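Local structure of beta-galactosidase (Marinomonas sp. ef1, 6Y2K) at residues G65-L70 / A133-Q138; V334-W339 / A648-W653; M464-V469 / A599-Y604. The protein hydrolyses terminal beta-galactosyl residues as a cold-active, hexameric GH42 beta-galactosidase from an Antarctic bacterium. One frame throughout, in Å; residues are numbered along the deposited sequence. Where two conformers were deposited one is given.

Contact 1: residues G65-L70 / A133-Q138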
ATOM      1  N   GLY A  65     -47.969  27.351 -29.331  1.00 25.38           N
ATOM      2  CA  GLY A  65     -46.915  28.368 -29.341  1.00 25.33           C
ATOM      3  C   GLY A  65     -45.489  27.840 -29.376  1.00 25.11           C
ATOM      4  O   GLY A  65     -44.556  28.597 -29.127  1.00 26.06           O
ATOM      5  N   LEU A  66     -45.313  26.560 -29.706  1.00 23.95           N
ATOM      6  CA  LEU A  66     -43.983  25.942 -29.764  1.00 23.35           C
ATOM      7  C   LEU A  66     -43.347  26.162 -31.126  1.00 22.86           C
ATOM      8  O   LEU A  66     -43.989  25.948 -32.156  1.00 23.51           O
ATOM      9  CB  LEU A  66     -44.072  24.447 -29.459  1.00 22.64           C
ATOM     10  CG  LEU A  66     -44.646  24.144 -28.072  1.00 22.70           C
ATOM     11  CD1 LEU A  66     -45.145  22.712 -27.973  1.00 22.38           C
ATOM     12  CD2 LEU A  66     -43.613  24.454 -26.992  1.00 23.19           C
ATOM     13  N   LYS A  67     -42.090  26.599 -31.116  1.00 22.01           N
ATOM     14  CA  LYS A  67     -41.299  26.804 -32.317  1.00 22.21           C
ATOM     15  C   LYS A  67     -40.565  25.517 -32.654  1.00 21.05           C
ATOM     16  O   LYS A  67     -39.968  24.907 -31.773  1.00 21.31           O
ATOM     17  CB  LYS A  67     -40.279  27.918 -32.092  1.00 24.54           C
ATOM     18  CG  LYS A  67     -40.889  29.302 -31.937  1.00 26.49           C
ATOM     19  CD  LYS A  67     -39.802  30.368 -31.951  1.00 28.79           C
ATOM     20  CE  LYS A  67     -40.381  31.757 -32.168  1.00 30.86           C
ATOM     21  NZ  LYS A  67     -41.407  32.085 -31.140  1.00 32.86           N
ATOM     22  N   VAL A  68     -40.589  25.111 -33.921  1.00 19.18           N
ATOM     23  CA  VAL A  68     -40.086  23.793 -34.307  1.00 18.46           C
ATOM     24  C   VAL A  68     -38.728  23.869 -35.003  1.00 17.80           C
ATOM     25  O   VAL A  68     -38.503  24.730 -35.855  1.00 17.96           O
ATOM     26  CB  VAL A  68     -41.102  23.028 -35.177  1.00 18.48           C
ATOM     27  CG1 VAL A  68     -40.507  21.704 -35.679  1.00 18.85           C
ATOM     28  CG2 VAL A  68     -42.370  22.765 -34.370  1.00 18.59           C
ATOM     29  N   ILE A  69     -37.833  22.958 -34.607  1.00 17.26           N
ATOM     30  CA  ILE A  69     -36.573  22.711 -35.296  1.00 16.89           C
ATOM     31  C   ILE A  69     -36.791  21.430 -36.090  1.00 16.93           C
ATOM     32  O   ILE A  69     -36.954  20.365 -35.499  1.00 16.29           O
ATOM     33  CB  ILE A  69     -35.395  22.502 -34.308  1.00 17.14           C
ATOM     34  CG1 ILE A  69     -35.220  23.709 -33.371  1.00 17.34           C
ATOM     35  CG2 ILE A  69     -34.098  22.219 -35.066  1.00 17.50           C
ATOM     36  CD1 ILE A  69     -34.527  23.377 -32.059  1.00 17.15           C
ATOM     37  N   LEU A  70     -36.794  21.528 -37.419  1.00 17.02           N
ATOM     38  CA  LEU A  70     -37.114  20.385 -38.277  1.00 17.47           C
ATOM     39  C   LEU A  70     -35.809  19.723 -38.720  1.00 16.69           C
ATOM     40  O   LEU A  70     -34.946  20.377 -39.293  1.00 16.06           O
ATOM     41  CB  LEU A  70     -37.898  20.842 -39.516  1.00 18.16           C
ATOM     42  CG  LEU A  70     -39.165  20.100 -39.942  1.00 19.59           C
ATOM     43  CD1 LEU A  70     -39.492  20.425 -41.400  1.00 19.58           C
ATOM     44  CD2 LEU A  70     -39.136  18.597 -39.703  1.00 19.87           C
ATOM     45  N   ALA A 133     -44.824  27.156 -38.154  1.00 21.88           N
ATOM     46  CA  ALA A 133     -44.223  26.422 -37.026  1.00 21.88           C
ATOM     47  C   ALA A 133     -42.702  26.274 -37.118  1.00 21.03           C
ATOM     48  O   ALA A 133     -42.045  26.171 -36.096  1.00 21.58           O
ATOM     49  CB  ALA A 133     -44.855  25.031 -36.887  1.00 22.81           C
ATOM     50  N   VAL A 134     -42.147  26.244 -38.326  1.00 20.26           N
ATOM     51  CA  VAL A 134     -40.734  25.898 -38.508  1.00 19.51           C
ATOM     52  C   VAL A 134     -39.860  27.136 -38.340  1.00 19.30           C
ATOM     53  O   VAL A 134     -39.895  28.047 -39.167  1.00 19.85           O
ATOM     54  CB  VAL A 134     -40.483  25.214 -39.868  1.00 19.21           C
ATOM     55  CG1 VAL A 134     -38.998  24.917 -40.075  1.00 18.95           C
ATOM     56  CG2 VAL A 134     -41.292  23.930 -39.964  1.00 18.96           C
ATOM     57  N   ALA A 135     -39.090  27.161 -37.251  1.00 18.68           N
ATOM     58  CA  ALA A 135     -38.183  28.264 -36.948  1.00 18.23           C
ATOM     59  C   ALA A 135     -36.744  27.981 -37.370  1.00 18.02           C
ATOM     60  O   ALA A 135     -35.954  28.913 -37.548  1.00 17.62           O
ATOM     61  CB  ALA A 135     -38.240  28.571 -35.463  1.00 18.04           C
ATOM     62  N   SER A 136     -36.418  26.700 -37.558  1.00 17.95           N
ATOM     63  CA  SER A 136     -35.041  26.262 -37.720  1.00 17.41           C
ATOM     64  C   SER A 136     -34.978  24.893 -38.385  1.00 16.58           C
ATOM     65  O   SER A 136     -35.939  24.122 -38.303  1.00 16.22           O
ATOM     66  CB  SER A 136     -34.394  26.198 -36.330  1.00 18.43           C
ATOM     67  OG  SER A 136     -33.125  25.575 -36.362  1.00 19.74           O
ATOM     68  N   TRP A 137     -33.847  24.587 -39.026  1.00 16.21           N
ATOM     69  CA  TRP A 137     -33.591  23.244 -39.553  1.00 16.11           C
ATOM     70  C   TRP A 137     -32.294  22.688 -38.996  1.00 16.01           C
ATOM     71  O   TRP A 137     -31.287  23.394 -38.984  1.00 15.51           O
ATOM     72  CB  TRP A 137     -33.467  23.258 -41.078  1.00 16.53           C
ATOM     73  CG  TRP A 137     -34.719  23.581 -41.841  1.00 16.80           C
ATOM     74  CD1 TRP A 137     -35.231  24.819 -42.081  1.00 17.13           C
ATOM     75  CD2 TRP A 137     -35.586  22.654 -42.493  1.00 16.91           C
ATOM     76  NE1 TRP A 137     -36.369  24.721 -42.832  1.00 17.25           N
ATOM     77  CE2 TRP A 137     -36.607  23.403 -43.109  1.00 17.20           C
ATOM     78  CE3 TRP A 137     -35.591  21.258 -42.631  1.00 17.03           C
ATOM     79  CZ2 TRP A 137     -37.635  22.805 -43.851  1.00 17.23           C
ATOM     80  CZ3 TRP A 137     -36.610  20.661 -43.370  1.00 17.06           C
ATOM     81  CH2 TRP A 137     -37.622  21.433 -43.964  1.00 17.13           C
ATOM     82  N   GLN A 138     -32.321  21.426 -38.560  1.00 15.79           N
ATOM     83  CA  GLN A 138     -31.099  20.662 -38.260  1.00 15.45           C
ATOM     84  C   GLN A 138     -30.772  19.794 -39.466  1.00 15.69           C
ATOM     85  O   GLN A 138     -31.604  18.982 -39.884  1.00 15.85           O
ATOM     86  CB  GLN A 138     -31.289  19.757 -37.034  1.00 15.20           C
ATOM     87  CG  GLN A 138     -30.071  18.881 -36.717  1.00 14.89           C
ATOM     88  CD  GLN A 138     -30.301  17.946 -35.553  1.00 14.67           C
ATOM     89  OE1 GLN A 138     -30.338  18.383 -34.411  1.00 14.84           O
ATOM     90  NE2 GLN A 138     -30.450  16.650 -35.834  1.00 14.28           N
TER
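Strands 67-71 and 134-138 are the adjacent third and fourth strands of the closed parallel barrel, and their segments run 21° from parallel. Pairing begins where V68 N donates to A133 O at 2.8 Å, nearly along the C=O axis. V68 O is then gripped by two successive amides: A135 N at 2.9 Å, in the carbonyl plane, and S136 N by a weak bond of 3.3 Å. This double grip marks a beta bulge. V68 faces V134, but I69 already faces S136, so A135 is the extra residue and its CB turns toward the partner strand. Beyond the bulge the ladder resumes, with L70 N to S136 O at 2.9 Å and an N-H...O angle of 168°, and Q138 N to L70 O. In this TIM-barrel layout I69 and S136 share the inner face, where both also touch W311 of strand 310-315; I69 CG2 lies 3.7 Å from S136 OG, whose polar partner is D238 O. V68, L70, V134 and W137 occupy the other face, V68 meeting helix 52-63. Here L70 runs alongside W137, its CB over the six-membered ring, 4.1 Å from the centroid. A chi1 of -132°, far from staggered, carries L70 CD1 to a tight 3.3 Å from W137 CH2. V134 CG1 covers the same indole face near its rim, while W137 NE1 bonds to S234 OG.

Contact 2: residues V334-W339 / A648-W653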
ATOM      1  N   VAL A 334     -29.492  18.273 -13.590  1.00 15.27           N
ATOM      2  CA  VAL A 334     -30.048  18.748 -14.865  1.00 15.41           C
ATOM      3  C   VAL A 334     -30.171  20.286 -14.834  1.00 15.74           C
ATOM      4  O   VAL A 334     -29.853  20.961 -15.814  1.00 15.51           O
ATOM      5  CB  VAL A 334     -31.396  18.073 -15.214  1.00 15.42           C
ATOM      6  CG1 VAL A 334     -31.984  18.673 -16.493  1.00 15.55           C
ATOM      7  CG2 VAL A 334     -31.214  16.552 -15.345  1.00 15.93           C
ATOM      8  N   ARG A 335     -30.631  20.825 -13.702  1.00 15.92           N
ATOM      9  CA  ARG A 335     -30.623  22.279 -13.472  1.00 16.09           C
ATOM     10  C   ARG A 335     -29.209  22.848 -13.589  1.00 15.91           C
ATOM     11  O   ARG A 335     -29.004  23.873 -14.239  1.00 15.55           O
ATOM     12  CB  ARG A 335     -31.218  22.607 -12.102  1.00 17.02           C
ATOM     13  CG  ARG A 335     -30.936  24.012 -11.589  1.00 17.68           C
ATOM     14  CD  ARG A 335     -31.825  24.324 -10.398  1.00 18.69           C
ATOM     15  NE  ARG A 335     -31.554  25.658  -9.869  1.00 19.71           N
ATOM     16  CZ  ARG A 335     -30.641  25.952  -8.944  1.00 20.22           C
ATOM     17  NH1 ARG A 335     -29.843  25.022  -8.422  1.00 20.39           N
ATOM     18  NH2 ARG A 335     -30.509  27.213  -8.548  1.00 20.77           N
ATOM     19  N   LEU A 336     -28.255  22.166 -12.952  1.00 15.69           N
ATOM     20  CA  LEU A 336     -26.848  22.566 -12.970  0.50 15.77           C
ATOM     21  C   LEU A 336     -26.348  22.713 -14.405  1.00 15.33           C
ATOM     22  O   LEU A 336     -25.787  23.745 -14.764  1.00 14.91           O
ATOM     23  CB  LEU A 336     -25.989  21.543 -12.202  0.50 16.04           C
ATOM     24  CG  LEU A 336     -24.570  21.891 -11.741  0.50 16.31           C
ATOM     25  CD1 LEU A 336     -23.976  20.666 -11.069  0.50 16.55           C
ATOM     26  CD2 LEU A 336     -23.637  22.353 -12.845  0.50 16.56           C
ATOM     27  N   TRP A 337     -26.557  21.671 -15.212  1.00 15.20           N
ATOM     28  CA  TRP A 337     -26.059  21.653 -16.593  1.00 14.96           C
ATOM     29  C   TRP A 337     -26.729  22.705 -17.461  1.00 14.76           C
ATOM     30  O   TRP A 337     -26.097  23.267 -18.358  1.00 14.89           O
ATOM     31  CB  TRP A 337     -26.247  20.263 -17.237  1.00 14.74           C
ATOM     32  CG  TRP A 337     -25.553  19.131 -16.529  1.00 14.52           C
ATOM     33  CD1 TRP A 337     -24.333  19.170 -15.912  1.00 14.42           C
ATOM     34  CD2 TRP A 337     -26.025  17.784 -16.404  1.00 14.30           C
ATOM     35  NE1 TRP A 337     -24.022  17.934 -15.393  1.00 14.33           N
ATOM     36  CE2 TRP A 337     -25.043  17.064 -15.678  1.00 14.47           C
ATOM     37  CE3 TRP A 337     -27.192  17.114 -16.823  1.00 14.40           C
ATOM     38  CZ2 TRP A 337     -25.185  15.703 -15.365  1.00 14.60           C
ATOM     39  CZ3 TRP A 337     -27.334  15.762 -16.510  1.00 14.42           C
ATOM     40  CH2 TRP A 337     -26.327  15.069 -15.790  1.00 14.45           C
ATOM     41  N   THR A 338     -28.009  22.963 -17.193  1.00 14.86           N
ATOM     42  CA  THR A 338     -28.778  23.957 -17.945  1.00 14.76           C
ATOM     43  C   THR A 338     -28.247  25.366 -17.687  1.00 14.99           C
ATOM     44  O   THR A 338     -27.931  26.086 -18.641  1.00 15.69           O
ATOM     45  CB  THR A 338     -30.286  23.856 -17.631  1.00 14.56           C
ATOM     46  OG1 THR A 338     -30.733  22.511 -17.840  1.00 14.59           O
ATOM     47  CG2 THR A 338     -31.116  24.789 -18.524  1.00 14.78           C
ATOM     48  N   TRP A 339     -28.141  25.759 -16.411  1.00 14.80           N
ATOM     49  CA  TRP A 339     -27.547  27.062 -16.063  1.00 14.68           C
ATOM     50  C   TRP A 339     -26.118  27.184 -16.550  1.00 14.48           C
ATOM     51  O   TRP A 339     -25.703  28.254 -16.981  1.00 13.99           O
ATOM     52  CB  TRP A 339     -27.602  27.346 -14.562  1.00 14.76           C
ATOM     53  CG  TRP A 339     -28.893  27.946 -14.151  1.00 14.84           C
ATOM     54  CD1 TRP A 339     -29.835  27.396 -13.346  1.00 15.06           C
ATOM     55  CD2 TRP A 339     -29.403  29.212 -14.568  1.00 15.25           C
ATOM     56  NE1 TRP A 339     -30.906  28.252 -13.211  1.00 15.55           N
ATOM     57  CE2 TRP A 339     -30.668  29.373 -13.962  1.00 15.37           C
ATOM     58  CE3 TRP A 339     -28.914  30.229 -15.391  1.00 15.22           C
ATOM     59  CZ2 TRP A 339     -31.446  30.516 -14.152  1.00 15.76           C
ATOM     60  CZ3 TRP A 339     -29.699  31.371 -15.586  1.00 15.45           C
ATOM     61  CH2 TRP A 339     -30.942  31.506 -14.958  1.00 15.63           C
ATOM     62  N   ALA A 648     -23.833  20.058  -6.300  1.00 19.79           N
ATOM     63  CA  ALA A 648     -24.557  20.114  -7.587  1.00 20.35           C
ATOM     64  C   ALA A 648     -25.534  21.308  -7.677  1.00 20.42           C
ATOM     65  O   ALA A 648     -26.644  21.177  -8.188  1.00 21.28           O
ATOM     66  CB  ALA A 648     -25.283  18.788  -7.849  1.00 20.05           C
ATOM     67  N   ASP A 649     -25.092  22.468  -7.197  1.00 20.40           N
ATOM     68  CA  ASP A 649     -25.942  23.645  -7.023  1.00 20.20           C
ATOM     69  C   ASP A 649     -25.400  24.814  -7.841  1.00 19.29           C
ATOM     70  O   ASP A 649     -24.246  24.799  -8.296  1.00 18.52           O
ATOM     71  CB  ASP A 649     -26.005  23.997  -5.526  1.00 21.45           C
ATOM     72  CG  ASP A 649     -27.145  24.947  -5.153  1.00 23.11           C
ATOM     73  OD1 ASP A 649     -28.111  25.108  -5.943  1.00 22.73           O
ATOM     74  OD2 ASP A 649     -27.046  25.545  -4.043  1.00 24.21           O
ATOM     75  N   VAL A 650     -26.261  25.815  -8.022  1.00 18.64           N
ATOM     76  CA  VAL A 650     -25.998  27.001  -8.821  1.00 18.52           C
ATOM     77  C   VAL A 650     -26.365  28.229  -7.987  1.00 18.22           C
ATOM     78  O   VAL A 650     -27.387  28.224  -7.301  1.00 17.99           O
ATOM     79  CB  VAL A 650     -26.892  27.021 -10.090  1.00 18.60           C
ATOM     80  CG1 VAL A 650     -26.591  28.235 -10.959  1.00 18.95           C
ATOM     81  CG2 VAL A 650     -26.735  25.728 -10.890  1.00 18.99           C
ATOM     82  N   ALA A 651     -25.535  29.267  -8.046  1.00 17.89           N
ATOM     83  CA  ALA A 651     -25.917  30.587  -7.543  1.00 18.31           C
ATOM     84  C   ALA A 651     -25.642  31.634  -8.615  1.00 19.03           C
ATOM     85  O   ALA A 651     -24.682  31.509  -9.382  1.00 19.17           O
ATOM     86  CB  ALA A 651     -25.174  30.919  -6.259  1.00 18.39           C
ATOM     87  N   ILE A 652     -26.495  32.657  -8.658  1.00 19.81           N
ATOM     88  CA  ILE A 652     -26.402  33.730  -9.648  1.00 20.53           C
ATOM     89  C   ILE A 652     -26.436  35.077  -8.916  1.00 21.24           C
ATOM     90  O   ILE A 652     -27.338  35.329  -8.113  1.00 20.12           O
ATOM     91  CB  ILE A 652     -27.543  33.654 -10.690  1.00 21.05           C
ATOM     92  CG1 ILE A 652     -27.575  32.244 -11.318  1.00 21.76           C
ATOM     93  CG2 ILE A 652     -27.365  34.742 -11.751  1.00 20.89           C
ATOM     94  CD1 ILE A 652     -28.645  32.031 -12.356  1.00 22.25           C
ATOM     95  N   TRP A 653     -25.442  35.913  -9.208  1.00 22.25           N
ATOM     96  CA  TRP A 653     -25.244  37.211  -8.574  1.00 23.20           C
ATOM     97  C   TRP A 653     -25.239  38.294  -9.653  1.00 24.07           C
ATOM     98  O   TRP A 653     -24.882  38.022 -10.801  1.00 23.99           O
ATOM     99  CB  TRP A 653     -23.888  37.258  -7.851  1.00 23.50           C
ATOM    100  CG  TRP A 653     -23.690  36.263  -6.728  1.00 24.27           C
ATOM    101  CD1 TRP A 653     -23.551  34.899  -6.836  1.00 25.21           C
ATOM    102  CD2 TRP A 653     -23.560  36.567  -5.336  1.00 24.23           C
ATOM    103  NE1 TRP A 653     -23.371  34.340  -5.588  1.00 24.65           N
ATOM    104  CE2 TRP A 653     -23.376  35.341  -4.651  1.00 24.55           C
ATOM    105  CE3 TRP A 653     -23.597  37.759  -4.596  1.00 24.57           C
ATOM    106  CZ2 TRP A 653     -23.220  35.277  -3.264  1.00 24.33           C
ATOM    107  CZ3 TRP A 653     -23.440  37.696  -3.209  1.00 24.72           C
ATOM    108  CH2 TRP A 653     -23.256  36.458  -2.560  1.00 24.71           C
TER
HETATM  109  O   HOH W   1     -28.943  22.501  -9.200  1.00 18.22           O
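The indole of W339 has I652 CD1 over one face and R335 CG at its edge, in plane; the guanidinium of R335 carries V650 CB over one face and D649 OD1 at its edge. These groups pack helix 333-343 of the TIM barrel on strand 649-655 of the C-terminal antiparallel sheet, the segment axes lying 41° apart. I652 CD1 sits 3.3 Å from the centroid of the six-membered ring of W339 and only 6° off its normal, a close CH-pi contact. V650 touches both flat residues: its CG1 lies 3.8 Å from W339 CB, and its CG2 sits above the rim of the guanidinium. With its chain extended from CG to NE, R335 forms a salt bridge from NH1 to D649 OD1 at 3.0 Å, although the guanidinium and carboxylate planes are turned 40° apart. The same oxygen weakly accepts V650 N, while E388 OE1 takes both R335 NE and W339 NE1. An alanine at R335 would remove the guanidinium and would probably cost D649 and E388 a salt-bridge partner and V650 part of its cover. A648 and D649 both face N623 in a G1 beta bulge, with A648 at positive phi. L336 CD1, in one of its two conformers, lies 3.6 Å from A648 CA. A water accepts from R335 NH1 at 2.8 Å and donates to A648 O at 2.8 Å.

Contact 3: residues M464-V469 / A599-Y604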
ATOM      1  N   MET A 464      -9.801  41.489 -29.568  1.00 26.48           N
ATOM      2  CA  MET A 464     -10.651  41.521 -28.376  1.00 26.44           C
ATOM      3  C   MET A 464     -10.135  40.698 -27.175  1.00 24.02           C
ATOM      4  O   MET A 464     -10.825  40.638 -26.153  1.00 23.50           O
ATOM      5  CB  MET A 464     -12.088  41.097 -28.730  1.00 29.59           C
ATOM      6  CG  MET A 464     -12.290  39.623 -29.090  1.00 32.29           C
ATOM      7  SD  MET A 464     -11.596  39.160 -30.697  1.00 37.62           S
ATOM      8  CE  MET A 464     -12.817  39.874 -31.803  1.00 38.69           C
ATOM      9  N   TYR A 465      -8.961  40.064 -27.291  1.00 21.64           N
ATOM     10  CA  TYR A 465      -8.396  39.234 -26.212  1.00 20.78           C
ATOM     11  C   TYR A 465      -7.125  39.835 -25.602  1.00 20.12           C
ATOM     12  O   TYR A 465      -6.203  40.238 -26.316  1.00 20.13           O
ATOM     13  CB  TYR A 465      -8.116  37.810 -26.729  1.00 19.99           C
ATOM     14  CG  TYR A 465      -9.338  37.171 -27.344  1.00 19.37           C
ATOM     15  CD1 TYR A 465     -10.472  36.936 -26.577  1.00 19.09           C
ATOM     16  CD2 TYR A 465      -9.381  36.842 -28.703  1.00 19.09           C
ATOM     17  CE1 TYR A 465     -11.609  36.370 -27.131  1.00 19.23           C
ATOM     18  CE2 TYR A 465     -10.515  36.269 -29.266  1.00 19.02           C
ATOM     19  CZ  TYR A 465     -11.625  36.038 -28.475  1.00 18.73           C
ATOM     20  OH  TYR A 465     -12.761  35.488 -29.006  1.00 18.40           O
ATOM     21  N   GLU A 466      -7.089  39.878 -24.272  1.00 19.94           N
ATOM     22  CA  GLU A 466      -5.931  40.355 -23.519  1.00 20.03           C
ATOM     23  C   GLU A 466      -4.871  39.275 -23.319  1.00 19.08           C
ATOM     24  O   GLU A 466      -3.683  39.585 -23.246  1.00 19.10           O
ATOM     25  CB  GLU A 466      -6.374  40.891 -22.156  1.00 21.04           C
ATOM     26  CG  GLU A 466      -7.340  42.060 -22.230  1.00 22.36           C
ATOM     27  CD  GLU A 466      -6.761  43.277 -22.940  1.00 23.41           C
ATOM     28  OE1 GLU A 466      -5.518  43.430 -23.057  1.00 24.81           O
ATOM     29  OE2 GLU A 466      -7.566  44.091 -23.399  1.00 25.57           O
ATOM     30  N   LEU A 467      -5.309  38.020 -23.232  1.00 18.23           N
ATOM     31  CA  LEU A 467      -4.423  36.858 -23.126  1.00 17.77           C
ATOM     32  C   LEU A 467      -4.825  35.813 -24.164  1.00 17.38           C
ATOM     33  O   LEU A 467      -5.999  35.475 -24.283  1.00 17.55           O
ATOM     34  CB  LEU A 467      -4.525  36.263 -21.723  1.00 17.44           C
ATOM     35  CG  LEU A 467      -3.744  34.981 -21.423  1.00 17.11           C
ATOM     36  CD1 LEU A 467      -2.241  35.189 -21.573  1.00 17.02           C
ATOM     37  CD2 LEU A 467      -4.089  34.490 -20.025  1.00 17.12           C
ATOM     38  N   LEU A 468      -3.836  35.306 -24.892  1.00 16.82           N
ATOM     39  CA  LEU A 468      -4.033  34.345 -25.970  1.00 16.88           C
ATOM     40  C   LEU A 468      -3.103  33.160 -25.747  1.00 16.77           C
ATOM     41  O   LEU A 468      -1.891  33.348 -25.644  1.00 16.98           O
ATOM     42  CB  LEU A 468      -3.705  34.996 -27.318  1.00 17.09           C
ATOM     43  CG  LEU A 468      -3.745  34.121 -28.580  1.00 17.13           C
ATOM     44  CD1 LEU A 468      -5.103  33.469 -28.759  1.00 17.41           C
ATOM     45  CD2 LEU A 468      -3.399  34.941 -29.812  1.00 17.30           C
ATOM     46  N   VAL A 469      -3.672  31.956 -25.702  1.00 16.05           N
ATOM     47  CA  VAL A 469      -2.915  30.729 -25.494  1.00 16.22           C
ATOM     48  C   VAL A 469      -3.094  29.800 -26.691  1.00 15.99           C
ATOM     49  O   VAL A 469      -4.224  29.500 -27.063  1.00 15.59           O
ATOM     50  CB  VAL A 469      -3.366  30.008 -24.207  1.00 16.07           C
ATOM     51  CG1 VAL A 469      -2.579  28.705 -24.010  1.00 16.11           C
ATOM     52  CG2 VAL A 469      -3.196  30.925 -23.003  1.00 16.23           C
ATOM     53  N   ALA A 599      -1.408  40.643 -18.459  1.00 21.00           N
ATOM     54  CA  ALA A 599      -2.538  41.023 -19.305  1.00 20.68           C
ATOM     55  C   ALA A 599      -3.606  41.889 -18.626  1.00 20.29           C
ATOM     56  O   ALA A 599      -4.594  42.238 -19.266  1.00 20.92           O
ATOM     57  CB  ALA A 599      -3.182  39.766 -19.877  1.00 20.39           C
ATOM     58  N   GLY A 600      -3.443  42.208 -17.342  1.00 20.16           N
ATOM     59  CA  GLY A 600      -4.398  43.046 -16.626  1.00 20.59           C
ATOM     60  C   GLY A 600      -5.670  42.342 -16.179  1.00 21.64           C
ATOM     61  O   GLY A 600      -6.662  43.007 -15.871  1.00 21.08           O
ATOM     62  N   LEU A 601      -5.643  41.005 -16.130  1.00 21.09           N
ATOM     63  CA  LEU A 601      -6.801  40.206 -15.725  1.00 21.58           C
ATOM     64  C   LEU A 601      -6.593  39.654 -14.316  1.00 21.78           C
ATOM     65  O   LEU A 601      -5.473  39.299 -13.940  1.00 23.74           O
ATOM     66  CB  LEU A 601      -7.005  39.042 -16.696  1.00 21.38           C
ATOM     67  CG  LEU A 601      -7.058  39.358 -18.193  1.00 21.94           C
ATOM     68  CD1 LEU A 601      -7.230  38.071 -19.000  1.00 21.69           C
ATOM     69  CD2 LEU A 601      -8.174  40.349 -18.493  1.00 21.68           C
ATOM     70  N   SER A 602      -7.668  39.573 -13.544  1.00 22.22           N
ATOM     71  CA  SER A 602      -7.597  39.005 -12.204  1.00 22.18           C
ATOM     72  C   SER A 602      -7.770  37.479 -12.242  1.00 20.78           C
ATOM     73  O   SER A 602      -8.382  36.928 -13.159  1.00 19.94           O
ATOM     74  CB  SER A 602      -8.645  39.644 -11.299  1.00 23.91           C
ATOM     75  OG  SER A 602      -9.950  39.377 -11.768  1.00 26.92           O
ATOM     76  N   THR A 603      -7.224  36.814 -11.231  1.00 19.55           N
ATOM     77  CA  THR A 603      -7.403  35.383 -11.035  1.00 18.65           C
ATOM     78  C   THR A 603      -7.718  35.094  -9.570  1.00 18.03           C
ATOM     79  O   THR A 603      -7.445  35.911  -8.679  1.00 17.35           O
ATOM     80  CB  THR A 603      -6.155  34.581 -11.474  1.00 18.37           C
ATOM     81  OG1 THR A 603      -4.998  35.006 -10.738  1.00 18.97           O
ATOM     82  CG2 THR A 603      -5.905  34.749 -12.962  1.00 18.28           C
ATOM     83  N   TYR A 604      -8.298  33.919  -9.346  1.00 17.22           N
ATOM     84  CA  TYR A 604      -8.733  33.473  -8.030  1.00 16.76           C
ATOM     85  C   TYR A 604      -8.692  31.948  -8.034  1.00 16.01           C
ATOM     86  O   TYR A 604      -9.335  31.336  -8.877  1.00 15.73           O
ATOM     87  CB  TYR A 604     -10.165  33.967  -7.752  1.00 17.07           C
ATOM     88  CG  TYR A 604     -10.639  33.747  -6.324  1.00 17.77           C
ATOM     89  CD1 TYR A 604     -11.032  32.483  -5.876  1.00 17.96           C
ATOM     90  CD2 TYR A 604     -10.698  34.812  -5.413  1.00 18.03           C
ATOM     91  CE1 TYR A 604     -11.465  32.286  -4.571  1.00 18.32           C
ATOM     92  CE2 TYR A 604     -11.125  34.623  -4.109  1.00 18.04           C
ATOM     93  CZ  TYR A 604     -11.507  33.363  -3.689  1.00 18.02           C
ATOM     94  OH  TYR A 604     -11.929  33.170  -2.393  1.00 18.14           O
TER
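A599 presses its CB against the peptide that leads out of E466, the methyl lying 3.4 Å from E466 O and reaching on to L467 CB at 4.2 Å. The E466 side chain returns the contact from its own side. Its CB stands 3.7 Å from A599 O and 4.1 Å from L601 CD2, so the aliphatic base of the glutamate faces both the A599 carbonyl and the leucine tip. E466 CG is anti to the carbonyl carbon (chi1 -61°), a bend at chi2 (-61°) turns the carboxylate aside, and the residue is solvent-exposed. The other L601 branch, CD1, meets L467 CB at 4.2 Å, so the leucine fork bridges an exposed residue and a buried one. All of these pairs are van der Waals contacts. In fold terms, strand 467-470 belongs to the parallel part of the mixed sheet in the trimerisation domain, whose family falls in the glutaminase clan. This strand and the residue before it are hydrogen-bonded on both sides: E466 to K411 and V490, L467 to A413. Helix 585-598, which packs L595 and S596 on L467, ends in a Schellman motif at G600, where a positive phi of 78° turns the chain and A599 and L601 both point their side chains toward segment 464-469. Farther along, S602 packs on R540, and Y604 on G539, both of a neighbouring subunit.

In the fold
Contact 1 lies in the barrel wall, contact 2 joins a barrel helix to the C-terminal sheet, and contact 3 sits in the trimerisation domain, so the three fall in different parts of the fold. None touches another: the nearest atoms of contacts 1 and 2 are about 14 Å apart, those of contacts 2 and 3 about 12 Å. Contacts 1 and 3 are the most distant, their centres about 39 Å apart. Along the sequence contact 3 is nested within the loop that contact 2 closes, whereas contact 1 precedes both. TIM-barrel glycosidases place their active site at the C-terminal ends of the barrel strands, toward which both strands of contact 1 run.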